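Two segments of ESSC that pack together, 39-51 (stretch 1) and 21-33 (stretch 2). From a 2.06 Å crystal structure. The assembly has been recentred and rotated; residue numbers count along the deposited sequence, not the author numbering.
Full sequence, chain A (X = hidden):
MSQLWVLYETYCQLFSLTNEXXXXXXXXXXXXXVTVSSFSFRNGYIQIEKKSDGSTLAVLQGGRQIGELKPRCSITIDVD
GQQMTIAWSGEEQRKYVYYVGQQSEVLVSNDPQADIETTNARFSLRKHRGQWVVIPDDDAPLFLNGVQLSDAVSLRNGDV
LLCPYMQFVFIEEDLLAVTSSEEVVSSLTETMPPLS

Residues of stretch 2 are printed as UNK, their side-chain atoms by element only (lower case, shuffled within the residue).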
ATOM      1  N   PHE A  39      18.234   9.926  -0.209  1.00 61.42           N
ATOM      2  CA  PHE A  39      19.138   9.171   0.672  1.00 61.25           C
ATOM      3  C   PHE A  39      20.561   8.967   0.066  1.00 62.12           C
ATOM      4  O   PHE A  39      20.710   8.874  -1.169  1.00 62.77           O
ATOM      5  CB  PHE A  39      18.544   7.805   0.940  1.00 60.93           C
ATOM      6  CG  PHE A  39      17.402   7.785   1.922  1.00 63.27           C
ATOM      7  CD1 PHE A  39      16.550   8.894   2.136  1.00 65.54           C
ATOM      8  CD2 PHE A  39      17.158   6.625   2.635  1.00 62.54           C
ATOM      9  CE1 PHE A  39      15.499   8.826   3.041  1.00 66.10           C
ATOM     10  CE2 PHE A  39      16.106   6.559   3.548  1.00 65.09           C
ATOM     11  CZ  PHE A  39      15.277   7.655   3.754  1.00 64.72           C
ATOM     12  N   SER A  40      21.556   8.840   0.955  1.00 61.13           N
ATOM     13  CA  SER A  40      23.001   8.598   0.695  1.00 61.90           C
ATOM     14  C   SER A  40      23.388   7.151   0.307  1.00 59.56           C
ATOM     15  O   SER A  40      24.256   6.912  -0.549  1.00 53.68           O
ATOM     16  CB  SER A  40      23.783   8.917   2.012  1.00 65.01           C
ATOM     17  OG  SER A  40      23.407   8.073   3.164  1.00 62.35           O
ATOM     18  N   PHE A  41      22.801   6.207   1.057  1.00 57.20           N
ATOM     19  CA  PHE A  41      23.139   4.792   1.025  1.00 57.17           C
ATOM     20  C   PHE A  41      24.650   4.570   1.309  1.00 60.93           C
ATOM     21  O   PHE A  41      25.306   3.734   0.660  1.00 62.13           O
ATOM     22  CB  PHE A  41      22.683   4.149  -0.311  1.00 55.53           C
ATOM     23  CG  PHE A  41      21.196   4.165  -0.509  1.00 54.08           C
ATOM     24  CD1 PHE A  41      20.395   3.227   0.136  1.00 52.79           C
ATOM     25  CD2 PHE A  41      20.609   5.139  -1.279  1.00 51.99           C
ATOM     26  CE1 PHE A  41      19.028   3.251  -0.013  1.00 50.76           C
ATOM     27  CE2 PHE A  41      19.257   5.181  -1.435  1.00 50.04           C
ATOM     28  CZ  PHE A  41      18.456   4.237  -0.807  1.00 51.22           C
ATOM     29  N   ARG A  42      25.173   5.303   2.292  1.00 62.86           N
ATOM     30  CA  ARG A  42      26.556   5.145   2.688  1.00 67.40           C
ATOM     31  C   ARG A  42      26.816   3.786   3.360  1.00 69.38           C
ATOM     32  O   ARG A  42      27.884   3.247   3.232  1.00 68.89           O
ATOM     33  CB  ARG A  42      27.011   6.286   3.563  1.00 69.22           C
ATOM     34  CG  ARG A  42      28.419   6.734   3.200  1.00 72.64           C
ATOM     35  CD  ARG A  42      28.908   7.885   4.082  1.00 76.80           C
ATOM     36  NE  ARG A  42      27.830   8.851   4.288  1.00 75.74           N
ATOM     37  CZ  ARG A  42      27.389   9.712   3.372  1.00 76.22           C
ATOM     38  NH1 ARG A  42      27.946   9.792   2.156  1.00 74.93           N
ATOM     39  NH2 ARG A  42      26.375  10.519   3.680  1.00 77.09           N
ATOM     40  N   ASN A  43      25.839   3.201   4.032  1.00 71.79           N
ATOM     41  CA  ASN A  43      25.975   1.757   4.364  1.00 74.70           C
ATOM     42  C   ASN A  43      25.395   0.800   3.258  1.00 71.77           C
ATOM     43  O   ASN A  43      24.739  -0.202   3.549  1.00 72.63           O
ATOM     44  CB  ASN A  43      25.546   1.396   5.838  1.00 76.98           C
ATOM     45  CG  ASN A  43      24.158   1.938   6.266  1.00 78.41           C
ATOM     46  OD1 ASN A  43      23.317   2.315   5.447  1.00 75.25           O
ATOM     47  ND2 ASN A  43      23.916   1.946   7.598  1.00 80.71           N
ATOM     48  N   GLY A  44      25.645   1.085   1.978  1.00 63.81           N
ATOM     49  CA  GLY A  44      25.226   0.127   0.945  1.00 56.90           C
ATOM     50  C   GLY A  44      23.853   0.435   0.395  1.00 52.83           C
ATOM     51  O   GLY A  44      23.027   1.060   1.048  1.00 46.49           O
ATOM     52  N   TYR A  45      23.624   0.063  -0.861  1.00 52.32           N
ATOM     53  CA  TYR A  45      22.307   0.062  -1.391  1.00 52.22           C
ATOM     54  C   TYR A  45      21.583  -1.112  -0.695  1.00 55.51           C
ATOM     55  O   TYR A  45      22.198  -1.884   0.109  1.00 57.18           O
ATOM     56  CB  TYR A  45      22.325  -0.027  -2.947  1.00 56.28           C
ATOM     57  CG  TYR A  45      23.127   1.099  -3.635  1.00 58.67           C
ATOM     58  CD1 TYR A  45      22.949   2.446  -3.276  1.00 58.12           C
ATOM     59  CD2 TYR A  45      24.083   0.824  -4.640  1.00 60.04           C
ATOM     60  CE1 TYR A  45      23.689   3.460  -3.864  1.00 56.86           C
ATOM     61  CE2 TYR A  45      24.828   1.857  -5.251  1.00 58.55           C
ATOM     62  CZ  TYR A  45      24.633   3.175  -4.870  1.00 58.45           C
ATOM     63  OH  TYR A  45      25.357   4.224  -5.475  1.00 54.22           O
ATOM     64  N   ILE A  46      20.272  -1.216  -0.917  1.00 51.10           N
ATOM     65  CA  ILE A  46      19.505  -2.299  -0.394  1.00 46.80           C
ATOM     66  C   ILE A  46      19.247  -3.226  -1.477  1.00 51.89           C
ATOM     67  O   ILE A  46      18.781  -2.816  -2.562  1.00 56.96           O
ATOM     68  CB  ILE A  46      18.207  -1.827   0.263  1.00 47.77           C
ATOM     69  CG1 ILE A  46      18.478  -0.763   1.364  1.00 45.45           C
ATOM     70  CG2 ILE A  46      17.444  -3.008   0.889  1.00 47.38           C
ATOM     71  CD1 ILE A  46      19.492  -1.217   2.431  1.00 48.21           C
ATOM     72  N   GLN A  47      19.600  -4.487  -1.224  1.00 52.49           N
ATOM     73  CA  GLN A  47      19.352  -5.564  -2.170  1.00 52.61           C
ATOM     74  C   GLN A  47      18.245  -6.421  -1.635  1.00 47.21           C
ATOM     75  O   GLN A  47      18.280  -6.837  -0.467  1.00 48.13           O
ATOM     76  CB  GLN A  47      20.612  -6.444  -2.371  1.00 53.96           C
ATOM     77  CG  GLN A  47      21.927  -5.767  -2.800  1.00 56.73           C
ATOM     78  CD  GLN A  47      22.713  -5.094  -1.676  1.00 56.39           C
ATOM     79  OE1 GLN A  47      23.128  -5.717  -0.661  1.00 55.33           O
ATOM     80  NE2 GLN A  47      22.968  -3.832  -1.866  1.00 59.30           N
ATOM     81  N   ILE A  48      17.296  -6.715  -2.490  1.00 48.86           N
ATOM     82  CA  ILE A  48      16.218  -7.649  -2.222  1.00 52.11           C
ATOM     83  C   ILE A  48      16.333  -8.756  -3.253  1.00 53.86           C
ATOM     84  O   ILE A  48      16.366  -8.469  -4.429  1.00 56.58           O
ATOM     85  CB  ILE A  48      14.821  -6.973  -2.373  1.00 54.06           C
ATOM     86  CG1 ILE A  48      14.779  -5.618  -1.689  1.00 52.69           C
ATOM     87  CG2 ILE A  48      13.730  -7.848  -1.811  1.00 55.77           C
ATOM     88  CD1 ILE A  48      14.879  -5.654  -0.174  1.00 51.88           C
ATOM     89  N   GLU A  49      16.431 -10.002  -2.818  1.00 56.93           N
ATOM     90  CA  GLU A  49      16.443 -11.127  -3.724  1.00 62.38           C
ATOM     91  C   GLU A  49      15.428 -12.204  -3.323  1.00 63.88           C
ATOM     92  O   GLU A  49      15.188 -12.437  -2.148  1.00 61.23           O
ATOM     93  CB  GLU A  49      17.861 -11.711  -3.864  1.00 67.64           C
ATOM     94  CG  GLU A  49      18.355 -12.544  -2.689  1.00 74.67           C
ATOM     95  CD  GLU A  49      19.666 -13.315  -2.943  1.00 79.61           C
ATOM     96  OE1 GLU A  49      20.718 -12.684  -3.211  1.00 76.27           O
ATOM     97  OE2 GLU A  49      19.654 -14.570  -2.842  1.00 86.94           O
ATOM     98  N   LYS A  50      14.856 -12.873  -4.328  1.00 67.65           N
ATOM     99  CA  LYS A  50      13.869 -13.931  -4.098  1.00 70.74           C
ATOM    100  C   LYS A  50      14.589 -15.246  -3.822  1.00 77.24           C
ATOM    101  O   LYS A  50      15.702 -15.463  -4.322  1.00 80.15           O
ATOM    102  CB  LYS A  50      12.939 -14.049  -5.293  1.00 70.78           C
ATOM    103  CG  LYS A  50      11.464 -13.886  -4.936  1.00 73.80           C
ATOM    104  CD  LYS A  50      10.562 -13.820  -6.175  1.00 75.41           C
ATOM    105  CE  LYS A  50      10.647 -15.102  -7.022  1.00 76.93           C
ATOM    106  NZ  LYS A  50       9.552 -15.246  -8.037  1.00 79.55           N
ATOM    107  N   LYS A  51      13.969 -16.121  -3.031  1.00 80.99           N
ATOM    108  CA  LYS A  51      14.620 -17.377  -2.618  1.00 87.16           C
ATOM    109  C   LYS A  51      14.172 -18.655  -3.391  1.00 93.72           C
ATOM    110  O   LYS A  51      15.001 -19.523  -3.682  1.00100.52           O
ATOM    111  CB  LYS A  51      14.510 -17.556  -1.088  1.00 87.57           C
ATOM    112  CG  LYS A  51      13.538 -18.614  -0.545  1.00 89.25           C
ATOM    113  CD  LYS A  51      14.197 -19.982  -0.363  1.00 92.41           C
ATOM    114  CE  LYS A  51      13.227 -20.985   0.241  1.00 95.58           C
ATOM    115  NZ  LYS A  51      13.667 -22.396   0.039  1.00 98.18           N
ATOM    116  N   UNK A  21      12.070 -10.240 -12.685  1.00 95.41           N
ATOM    117  CA  UNK A  21      13.371  -9.965 -12.091  1.00 93.91           C
ATOM    118  C   UNK A  21      13.649 -11.025 -11.022  1.00 96.54           C
ATOM    119  O   UNK A  21      12.813 -11.912 -10.826  1.00 98.61           O
ATOM    120  c   UNK A  21      13.406  -8.541 -11.507  1.00 92.08           C
ATOM    121  c   UNK A  21      13.228  -7.419 -12.531  1.00 91.51           C
ATOM    122  o   UNK A  21      14.579  -5.962 -13.858  1.00 91.74           O
ATOM    123  c   UNK A  21      14.490  -7.099 -13.340  1.00 93.67           C
ATOM    124  o   UNK A  21      15.398  -7.956 -13.468  1.00 92.09           O
ATOM    125  N   UNK A  22      14.824 -10.950 -10.364  1.00 99.22           N
ATOM    126  CA  UNK A  22      15.295 -11.963  -9.365  1.00 94.57           C
ATOM    127  C   UNK A  22      16.151 -11.403  -8.177  1.00 89.18           C
ATOM    128  O   UNK A  22      16.045 -11.901  -7.033  1.00 79.83           O
ATOM    129  c   UNK A  22      15.832 -16.283 -11.457  1.00109.65           C
ATOM    130  c   UNK A  22      16.048 -14.864 -11.969  1.00109.02           C
ATOM    131  n   UNK A  22      16.280 -16.432 -10.041  1.00108.23           N
ATOM    132  c   UNK A  22      15.253 -13.825 -11.174  1.00103.77           C
ATOM    133  c   UNK A  22      16.058 -13.098 -10.080  1.00 99.08           C
ATOM    134  N   UNK A  23      16.997 -10.403  -8.464  1.00 81.74           N
ATOM    135  CA  UNK A  23      17.711  -9.621  -7.449  1.00 77.52           C
ATOM    136  C   UNK A  23      17.611  -8.123  -7.769  1.00 73.44           C
ATOM    137  O   UNK A  23      18.191  -7.656  -8.754  1.00 67.52           O
ATOM    138  c   UNK A  23      19.804 -10.328  -8.698  1.00 85.88           C
ATOM    139  c   UNK A  23      20.009  -9.025  -6.513  1.00 79.26           C
ATOM    140  c   UNK A  23      19.190 -10.046  -7.322  1.00 81.40           C
ATOM    141  N   UNK A  24      16.874  -7.373  -6.937  1.00 68.38           N
ATOM    142  CA  UNK A  24      16.604  -5.972  -7.217  1.00 63.96           C
ATOM    143  C   UNK A  24      17.283  -5.131  -6.200  1.00 59.08           C
ATOM    144  O   UNK A  24      17.632  -5.606  -5.147  1.00 61.21           O
ATOM    145  c   UNK A  24      13.764  -4.232  -5.689  1.00 66.45           C
ATOM    146  c   UNK A  24      15.100  -5.614  -7.316  1.00 66.10           C
ATOM    147  c   UNK A  24      14.395  -5.574  -5.961  1.00 66.43           C
ATOM    148  c   UNK A  24      14.373  -6.559  -8.271  1.00 70.65           C
ATOM    149  N   UNK A  25      17.459  -3.868  -6.533  1.00 56.26           N
ATOM    150  CA  UNK A  25      18.241  -2.958  -5.728  1.00 56.02           C
ATOM    151  C   UNK A  25      17.505  -1.614  -5.620  1.00 56.23           C
ATOM    152  O   UNK A  25      16.938  -1.046  -6.626  1.00 54.48           O
ATOM    153  c   UNK A  25      20.450  -1.745  -5.369  1.00 58.44           C
ATOM    154  c   UNK A  25      19.701  -2.793  -6.218  1.00 59.83           C
ATOM    155  c   UNK A  25      19.745  -2.423  -7.683  1.00 62.27           C
ATOM    156  N   UNK A  26      17.503  -1.161  -4.377  1.00 49.73           N
ATOM    157  CA  UNK A  26      16.958   0.091  -3.989  1.00 49.15           C
ATOM    158  C   UNK A  26      18.151   0.872  -3.649  1.00 47.84           C
ATOM    159  O   UNK A  26      18.921   0.482  -2.730  1.00 52.59           O
ATOM    160  c   UNK A  26      15.563   1.383  -2.237  1.00 49.08           C
ATOM    161  c   UNK A  26      14.389  -1.496  -1.546  1.00 47.46           C
ATOM    162  c   UNK A  26      16.095  -0.005  -2.685  1.00 48.70           C
ATOM    163  c   UNK A  26      15.001  -1.044  -2.861  1.00 47.82           C
ATOM    164  N   UNK A  27      18.245   2.017  -4.303  1.00 46.92           N
ATOM    165  CA  UNK A  27      19.346   2.928  -4.181  1.00 47.48           C
ATOM    166  C   UNK A  27      18.943   4.303  -4.650  1.00 48.68           C
ATOM    167  O   UNK A  27      17.749   4.596  -4.734  1.00 48.69           O
ATOM    168  N   UNK A  28      19.936   5.162  -4.921  1.00 53.57           N
ATOM    169  CA  UNK A  28      19.735   6.597  -5.290  1.00 54.98           C
ATOM    170  C   UNK A  28      20.124   7.047  -6.720  1.00 59.69           C
ATOM    171  O   UNK A  28      20.128   8.242  -7.050  1.00 59.57           O
ATOM    172  o   UNK A  28      22.506   6.835  -5.203  1.00 57.72           O
ATOM    173  c   UNK A  28      20.423   7.489  -4.254  1.00 55.97           C
ATOM    174  c   UNK A  28      21.936   7.389  -4.286  1.00 56.11           C
ATOM    175  n   UNK A  28      22.578   7.981  -3.310  1.00 56.66           N
ATOM    176  N   UNK A  29      20.420   6.079  -7.565  1.00 65.79           N
ATOM    177  CA  UNK A  29      20.613   6.285  -9.006  1.00 69.79           C
ATOM    178  C   UNK A  29      19.335   6.033  -9.764  1.00 71.54           C
ATOM    179  O   UNK A  29      18.524   5.250  -9.339  1.00 66.95           O
ATOM    180  c   UNK A  29      23.631   6.517  -8.476  1.00 83.30           C
ATOM    181  c   UNK A  29      21.632   5.287  -9.518  1.00 74.20           C
ATOM    182  o   UNK A  29      23.533   7.474  -9.272  1.00 82.31           O
ATOM    183  n   UNK A  29      24.355   6.584  -7.350  1.00 87.25           N
ATOM    184  c   UNK A  29      22.941   5.183  -8.730  1.00 77.51           C
ATOM    185  N   UNK A  30      19.189   6.642 -10.941  1.00 82.15           N
ATOM    186  CA  UNK A  30      18.028   6.379 -11.820  1.00 82.12           C
ATOM    187  C   UNK A  30      17.988   4.961 -12.407  1.00 82.57           C
ATOM    188  O   UNK A  30      16.898   4.470 -12.723  1.00 83.38           O
ATOM    189  c   UNK A  30      17.709   8.865 -12.444  1.00 86.53           C
ATOM    190  c   UNK A  30      16.441   9.036 -11.605  1.00 83.68           C
ATOM    191  c   UNK A  30      17.930   7.418 -12.929  1.00 84.69           C
ATOM    192  c   UNK A  30      17.685   9.818 -13.638  1.00 88.28           C
ATOM    193  N   UNK A  31      19.151   4.312 -12.521  1.00 82.63           N
ATOM    194  CA  UNK A  31      19.260   2.931 -13.037  1.00 84.41           C
ATOM    195  C   UNK A  31      18.652   1.873 -12.103  1.00 80.45           C
ATOM    196  O   UNK A  31      18.060   0.909 -12.561  1.00 82.39           O
ATOM    197  c   UNK A  31      21.589   2.350 -12.127  1.00 93.73           C
ATOM    198  c   UNK A  31      23.067   2.665 -12.303  1.00 99.22           C
ATOM    199  c   UNK A  31      20.727   2.596 -13.355  1.00 88.88           C
ATOM    200  o   UNK A  31      23.585   2.519 -13.432  1.00106.80           O
ATOM    201  o   UNK A  31      23.712   3.048 -11.290  1.00 99.01           O
ATOM    202  N   UNK A  32      18.753   2.081 -10.792  1.00 74.08           N
ATOM    203  CA  UNK A  32      18.233   1.123  -9.823  1.00 67.33           C
ATOM    204  C   UNK A  32      16.775   0.821 -10.025  1.00 61.77           C
ATOM    205  O   UNK A  32      16.053   1.588 -10.621  1.00 58.95           O
ATOM    206  c   UNK A  32      18.433   1.631  -8.406  1.00 65.29           C
ATOM    207  n   UNK A  32      20.407   2.664  -7.274  1.00 70.20           N
ATOM    208  c   UNK A  32      21.667   2.375  -6.997  1.00 70.95           C
ATOM    209  c   UNK A  32      20.839   0.715  -8.161  1.00 68.81           C
ATOM    210  c   UNK A  32      19.850   1.624  -7.976  1.00 67.93           C
ATOM    211  n   UNK A  32      21.960   1.207  -7.544  1.00 68.76           N
ATOM    212  N   UNK A  33      16.352  -0.308  -9.480  1.00 56.66           N
ATOM    213  CA  UNK A  33      14.983  -0.687  -9.600  1.00 54.59           C
ATOM    214  C   UNK A  33      14.072   0.294  -8.886  1.00 55.48           C
ATOM    215  O   UNK A  33      13.054   0.729  -9.447  1.00 55.74           O
ATOM    216  n   UNK A  33      16.255  -4.436 -11.505  1.00 56.98           N
ATOM    217  n   UNK A  33      16.885  -3.358  -9.756  1.00 54.41           N
ATOM    218  c   UNK A  33      15.549  -3.067  -9.942  1.00 55.34           C
ATOM    219  c   UNK A  33      17.276  -4.202 -10.697  1.00 58.12           C
ATOM    220  c   UNK A  33      14.820  -2.094  -9.094  1.00 53.06           C
ATOM    221  c   UNK A  33      15.161  -3.735 -11.061  1.00 54.58           C
TER

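Position 21 carries three carbons, the third bearing two oxygens, and touches nothing on stretch 1: Glu 21, charged and suited to exposure. Position 22 has four carbons in a row ending in nitrogen: Lys 22, exposed, so its charged end can stay in solvent. Its side chain comes no nearer than 5.8 Å, from Lys 22 CB to Lys 50 CB, but its backbone O accepts a hydrogen bond from Lys 50 N (3.1 Å).

At position 23 one carbon carries two others, and its CB lies 4.1 Å from Glu 49 CB. This is Val 23, whose branching at CB suits a strand. Position 24 has four carbons, forked at the first, one arm two carbons long and approaching Ile 48. It is Ile 24, its CG1 3.9 Å from Ile 48 CB on a buried face. Position 25 again has one carbon carrying two: Val 25, compact and CB-branched, giving Tyr 45 CB an apolar surface at CG2 (3.5 Å). Position 26 repeats the four-carbon fork and meets Phe 41, Ile 46 and Ile 48. As Ile 26, it sets CD1 4.1 Å from Ile 48 CG1, filling the buried face with hydrocarbon.

Position 27 has no side-chain atoms: Gly 27. Its CA sits over the Phe 41 ring face; a CB here would clash with Tyr 45 CD1 at 2.9 Å. Position 28 has two carbons, the second carrying oxygen and nitrogen, and reaches backbone of stretch 1. It is Asn 28, whose ND2 donates to Phe 39 O (3.0 Å), while the buried OD1 finds no partner.

Position 29 has three carbons ending in oxygen and nitrogen, long enough to reach Tyr 45: Gln 29 NE2 donates to Tyr 45 OH (3.2 Å). Position 30, four carbons forked at the second, touches nothing on stretch 1: Leu 30, exposed, where the contact sets no demand. Position 31, three carbons ending in two oxygens, also makes no contact: Glu 31, charged and exposed. Position 32 bears a five-membered ring with two nitrogens, its edge toward the face of Tyr 45: His 32. Position 33 has the same ring but no contact with stretch 1: His 33, whose NE2 makes a weak hydrogen bond to Glu 21 OE2 (3.3 Å) within stretch 2.

The contact is an antiparallel strand pair. Ile 46 with Ile 26 and Ile 48 with Ile 24 each exchange two backbone hydrogen bonds, and their side chains share one buried face. Beyond, Phe 41 and Tyr 45 pack around Gly 27, while Asn 28 and Gln 29 add polar ties.

Stretch 2 21-33: EKVIVIGNQLEHH
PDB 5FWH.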